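Local coordinates for sensor protein (Pseudomonas syringae pv. tomato, PDB 2R8R) that probably acts as a sensor histidine kinase of a two-component system, autophosphorylating with ATP, this chain being its N-terminal KdpD sensor domain of the P-loop NTPase clan, at residues A[75-81]-A[109-113]; A[104-108]-A[146-152]. One frame throughout, in Å; residues are numbered along the deposited sequence.

In the fold
Helix 106-115 is shared by both contacts, and the pair illustrates how one helix on a parallel sheet can face two neighbours with different chemistry. Contact 1 is the more buried: the middle of the helix (109-113) runs beside helix 77-83, next to strands 87-90 and 119-125, and meets it through leucines and a selenomethionine, with polar groups joined only through a water. Contact 2, partly buried, uses the N-terminal end against the loop and helix start at 146-152; there a tryptophan takes the apolar role and a lysine makes a direct hydrogen bond. Their centres lie about 15 Å apart, yet they touch where Gln-111 NE2 packs 3.9 Å from Val-152 CG1.

Contact 1: A[75-81]-A[109-113]; sequences MDLDALL and DIQEL
Helices 77-81 and 109-113 run nearly parallel, their axes at 12° and 10.8 Å apart at closest approach, with Leu-77 level with Asp-109 (CA-CA 6.7 Å) and Leu-81 with Leu-113 (CA-CA 6.6 Å). The central apolar side chain is Leu-113, touched in turn by Met-75, Leu-77, Leu-80 and Leu-81. Met-75, a selenomethionine in extended backbone (t, t, p), brings SE to 4.3 Å from Leu-113 CD1; a water hydrogen-bonded to Met-75 O (2.8 Å) and Asp-109 OD2 (2.7 Å) bridges the segments. Asp-76 is the N-cap, its OD1 accepting from Ala-79 N at 3.3 Å. Helix 77-83 leads into strand 87-90 and helix 106-115 joins 87-90 to 119-125, so both pack side by side on the parallel sheet, as in the alpha/beta P-loop NTPase fold. Leu-77 (t, p) sets CD1 3.9 Å from Leu-113 CG, Leu-80 CB meets Leu-113 CD2 at 4.0 Å, and Leu-81 CD2 (m, t) reaches Leu-113 CD2 at 4.1 Å. Glu-112 borders the contact at Leu-77 and Leu-81, its CD 3.7 Å from Leu-81 CD1.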
# COMPACT_ATOMS: atom_id res chain seq x y z
N MSE A 75 -5.16 9.21 6.82
CA MSE A 75 -5.12 10.23 5.84
C MSE A 75 -6.24 11.27 6.10
O MSE A 75 -7.41 10.91 6.44
CB MSE A 75 -5.33 9.58 4.50
CG MSE A 75 -5.29 10.49 3.37
SE MSE A 75 -5.77 9.56 1.73
CE MSE A 75 -7.51 9.01 2.17
N ASP A 76 -5.85 12.54 5.99
CA ASP A 76 -6.77 13.63 6.14
C ASP A 76 -7.45 13.90 4.80
O ASP A 76 -7.12 14.82 4.09
CB ASP A 76 -6.06 14.85 6.66
CG ASP A 76 -7.00 15.93 7.09
OD1 ASP A 76 -8.22 15.81 6.90
OD2 ASP A 76 -6.51 16.91 7.65
N LEU A 77 -8.45 13.08 4.50
CA LEU A 77 -9.17 13.10 3.25
C LEU A 77 -9.80 14.48 2.95
O LEU A 77 -9.70 15.01 1.83
CB LEU A 77 -10.26 12.03 3.30
CG LEU A 77 -11.16 11.80 2.08
CD1 LEU A 77 -10.33 11.47 0.81
CD2 LEU A 77 -12.22 10.69 2.40
N ASP A 78 -10.45 15.04 3.97
CA ASP A 78 -11.09 16.33 3.90
C ASP A 78 -10.11 17.42 3.53
O ASP A 78 -10.40 18.21 2.71
CB ASP A 78 -11.72 16.70 5.25
CG ASP A 78 -12.99 15.94 5.54
OD1 ASP A 78 -13.18 14.87 4.93
OD2 ASP A 78 -13.81 16.40 6.38
N ALA A 79 -8.93 17.45 4.14
CA ALA A 79 -7.93 18.44 3.77
C ALA A 79 -7.42 18.23 2.35
O ALA A 79 -7.14 19.21 1.65
CB ALA A 79 -6.78 18.46 4.78
N LEU A 80 -7.28 16.96 1.92
CA LEU A 80 -6.77 16.67 0.58
C LEU A 80 -7.77 17.12 -0.48
O LEU A 80 -7.39 17.61 -1.53
CB LEU A 80 -6.44 15.16 0.41
CG LEU A 80 -5.25 14.61 1.23
CD1 LEU A 80 -5.28 13.09 1.30
CD2 LEU A 80 -3.90 15.15 0.76
N LEU A 81 -9.06 16.96 -0.21
CA LEU A 81 -10.09 17.34 -1.17
C LEU A 81 -10.14 18.84 -1.27
O LEU A 81 -10.36 19.38 -2.36
CB LEU A 81 -11.46 16.79 -0.78
CG LEU A 81 -11.65 15.28 -0.97
CD1 LEU A 81 -12.85 14.77 -0.15
CD2 LEU A 81 -11.82 14.91 -2.46
N ASP A 109 -11.85 6.10 0.21
CA ASP A 109 -11.17 7.38 0.28
C ASP A 109 -10.52 7.72 -1.07
O ASP A 109 -10.64 8.82 -1.58
CB ASP A 109 -10.04 7.35 1.32
CG ASP A 109 -10.53 7.23 2.78
OD1 ASP A 109 -11.77 7.25 3.07
OD2 ASP A 109 -9.63 7.15 3.64
N ILE A 110 -9.81 6.74 -1.62
CA ILE A 110 -9.19 6.84 -2.92
C ILE A 110 -10.20 7.08 -4.04
O ILE A 110 -9.97 7.93 -4.89
CB ILE A 110 -8.32 5.56 -3.21
CG1 ILE A 110 -7.06 5.61 -2.34
CG2 ILE A 110 -8.01 5.48 -4.67
CD1 ILE A 110 -6.28 4.31 -2.21
N GLN A 111 -11.30 6.35 -4.04
CA GLN A 111 -12.28 6.55 -5.11
C GLN A 111 -12.77 7.99 -5.06
O GLN A 111 -12.97 8.58 -6.09
CB GLN A 111 -13.48 5.56 -5.04
CG GLN A 111 -13.21 4.06 -5.23
CD GLN A 111 -12.53 3.72 -6.53
OE1 GLN A 111 -12.93 4.20 -7.60
NE2 GLN A 111 -11.51 2.85 -6.47
N GLU A 112 -12.96 8.54 -3.87
CA GLU A 112 -13.43 9.92 -3.69
C GLU A 112 -12.46 10.97 -4.22
O GLU A 112 -12.87 11.96 -4.81
CB GLU A 112 -13.73 10.26 -2.22
CG GLU A 112 -14.58 11.50 -2.09
CD GLU A 112 -15.01 11.85 -0.69
OE1 GLU A 112 -14.41 11.36 0.28
OE2 GLU A 112 -15.98 12.66 -0.58
N LEU A 113 -11.17 10.76 -3.98
CA LEU A 113 -10.12 11.63 -4.53
C LEU A 113 -10.16 11.55 -6.04
O LEU A 113 -10.08 12.54 -6.70
CB LEU A 113 -8.72 11.18 -4.06
CG LEU A 113 -8.43 11.31 -2.56
CD1 LEU A 113 -7.23 10.47 -2.21
CD2 LEU A 113 -8.27 12.81 -2.21
O HOH W 1 -9.24 8.93 5.67

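Contact 2: A[104-108]-A[146-152]; sequences TKRWQ and ETLPDWV
Trp-107 is the apolar centre of this contact, its indole (chi1 p, chi2 -105°) filling the space between the first turn of helix 106-115 and the segment 146-152. In the alpha/beta P-loop fold of the KdpD domain, this joins the helix between strands 87-90 and 119-125 to the loop and short helix 150-154 preceding strand 158-161. The backbones come nearest at Trp-107 and Val-152, whose CA atoms are 7.6 Å apart. Val-152 CG2 lies over one face of the indole in a CH-pi contact, 4.1 Å from the centroid of the six-membered ring and 25° off its normal. Trp-151 (chi1 p, chi2 -100°) completes an offset edge-to-face pair, its edge turned to the Trp-107 face: the six-membered rings have centroids 5.4 Å apart and planes at 81°. At the pyrrole end, Trp-107 CD1 is 3.6 Å from Leu-148 CD1, and Trp-107 NE1 is 3.6 Å from Pro-149 CD.

Residues 146-149 are extended, and Val-152 N bonds back to Pro-149 O at 3.1 Å. Farther out lies Lys-105, the N-cap residue, whose backbone N donates to Gln-108 OE1 at 3.2 Å. Three successive m angles and a final t carry its ammonium group to the extended segment, where it also bonds to Ala-94 O and Thr-96 OG1. Glu-146 OE2 accepts from Thr-96 N, so both side chains converge on Thr-96. Across the contact, Lys-105 NZ donates to Thr-147 O at 2.9 Å and to a water at 3.0 Å, which is weakly linked to Thr-147 OG1 at 3.5 Å.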
# COMPACT_ATOMS: atom_id res chain seq x y z
N THR A 104 -15.57 3.16 5.52
CA THR A 104 -15.06 1.92 6.09
C THR A 104 -13.62 1.62 5.64
O THR A 104 -12.77 1.24 6.46
CB THR A 104 -16.00 0.76 5.68
OG1 THR A 104 -17.31 1.04 6.23
CG2 THR A 104 -15.51 -0.62 6.23
N LYS A 105 -13.37 1.83 4.35
CA LYS A 105 -12.16 1.37 3.70
C LYS A 105 -11.41 2.53 3.08
O LYS A 105 -12.01 3.47 2.55
CB LYS A 105 -12.51 0.36 2.60
CG LYS A 105 -13.11 -0.95 3.05
CD LYS A 105 -12.26 -1.84 3.97
CE LYS A 105 -11.08 -2.50 3.25
NZ LYS A 105 -10.32 -3.61 3.97
N ARG A 106 -10.09 2.44 3.10
CA ARG A 106 -9.24 3.43 2.43
C ARG A 106 -9.41 3.45 0.91
O ARG A 106 -9.25 4.49 0.33
CB ARG A 106 -7.80 3.21 2.80
CG ARG A 106 -6.83 4.21 2.21
CD ARG A 106 -5.44 3.95 2.79
NE ARG A 106 -5.35 4.45 4.16
CZ ARG A 106 -4.29 4.27 4.95
NH1 ARG A 106 -3.23 3.58 4.50
NH2 ARG A 106 -4.30 4.78 6.18
N TRP A 107 -9.74 2.32 0.27
CA TRP A 107 -10.05 2.31 -1.15
C TRP A 107 -11.19 3.26 -1.50
O TRP A 107 -11.14 3.89 -2.53
CB TRP A 107 -10.25 0.90 -1.73
CG TRP A 107 -11.49 0.11 -1.33
CD1 TRP A 107 -11.53 -0.95 -0.47
CD2 TRP A 107 -12.83 0.25 -1.85
NE1 TRP A 107 -12.81 -1.46 -0.40
CE2 TRP A 107 -13.63 -0.73 -1.21
CE3 TRP A 107 -13.43 1.12 -2.77
CZ2 TRP A 107 -15.00 -0.86 -1.47
CZ3 TRP A 107 -14.79 0.99 -3.03
CH2 TRP A 107 -15.55 0.02 -2.38
N GLN A 108 -12.18 3.40 -0.62
CA GLN A 108 -13.25 4.40 -0.81
C GLN A 108 -12.77 5.83 -0.71
O GLN A 108 -13.26 6.68 -1.43
CB GLN A 108 -14.36 4.21 0.22
CG GLN A 108 -15.10 2.94 0.10
CD GLN A 108 -16.03 2.72 1.28
OE1 GLN A 108 -15.70 1.96 2.16
NE2 GLN A 108 -17.18 3.44 1.31
N GLU A 146 -7.85 -7.62 6.31
CA GLU A 146 -8.10 -6.45 5.47
C GLU A 146 -8.11 -6.95 4.01
O GLU A 146 -7.07 -7.35 3.48
CB GLU A 146 -7.02 -5.37 5.69
CG GLU A 146 -7.05 -4.67 7.08
CD GLU A 146 -6.03 -3.55 7.20
OE1 GLU A 146 -4.85 -3.80 6.80
OE2 GLU A 146 -6.35 -2.43 7.70
N THR A 147 -9.27 -6.95 3.39
CA THR A 147 -9.40 -7.39 2.01
C THR A 147 -9.80 -6.23 1.07
O THR A 147 -10.25 -5.16 1.51
CB THR A 147 -10.45 -8.49 1.85
OG1 THR A 147 -11.71 -7.98 2.28
CG2 THR A 147 -10.10 -9.78 2.64
N LEU A 148 -9.59 -6.48 -0.22
CA LEU A 148 -9.83 -5.52 -1.32
C LEU A 148 -10.65 -6.21 -2.42
O LEU A 148 -10.32 -7.32 -2.84
CB LEU A 148 -8.47 -5.04 -1.89
CG LEU A 148 -8.54 -4.00 -3.01
CD1 LEU A 148 -8.97 -2.63 -2.40
CD2 LEU A 148 -7.22 -3.93 -3.83
N PRO A 149 -11.76 -5.60 -2.85
CA PRO A 149 -12.45 -6.24 -3.96
C PRO A 149 -11.57 -6.21 -5.19
O PRO A 149 -10.89 -5.18 -5.46
CB PRO A 149 -13.73 -5.39 -4.15
CG PRO A 149 -13.91 -4.69 -2.85
CD PRO A 149 -12.48 -4.42 -2.37
N ASP A 150 -11.54 -7.33 -5.90
CA ASP A 150 -10.67 -7.45 -7.06
C ASP A 150 -10.91 -6.32 -8.08
O ASP A 150 -9.97 -5.81 -8.67
CB ASP A 150 -10.86 -8.81 -7.71
CG ASP A 150 -10.42 -9.94 -6.80
OD1 ASP A 150 -10.84 -9.94 -5.63
OD2 ASP A 150 -9.65 -10.82 -7.27
N TRP A 151 -12.17 -5.92 -8.25
CA TRP A 151 -12.54 -4.88 -9.22
C TRP A 151 -11.88 -3.53 -8.96
O TRP A 151 -11.64 -2.79 -9.90
CB TRP A 151 -14.07 -4.74 -9.35
CG TRP A 151 -14.72 -4.14 -8.15
CD1 TRP A 151 -15.37 -4.80 -7.17
CD2 TRP A 151 -14.76 -2.74 -7.80
NE1 TRP A 151 -15.83 -3.91 -6.23
CE2 TRP A 151 -15.47 -2.64 -6.59
CE3 TRP A 151 -14.29 -1.56 -8.41
CZ2 TRP A 151 -15.72 -1.42 -5.96
CZ3 TRP A 151 -14.54 -0.34 -7.80
CH2 TRP A 151 -15.25 -0.28 -6.59
N VAL A 152 -11.55 -3.21 -7.71
CA VAL A 152 -10.84 -1.96 -7.38
C VAL A 152 -9.48 -1.93 -8.07
O VAL A 152 -9.06 -0.91 -8.68
CB VAL A 152 -10.69 -1.72 -5.86
CG1 VAL A 152 -9.78 -0.53 -5.59
CG2 VAL A 152 -12.01 -1.43 -5.22
O HOH W 2 -12.32 -5.67 4.80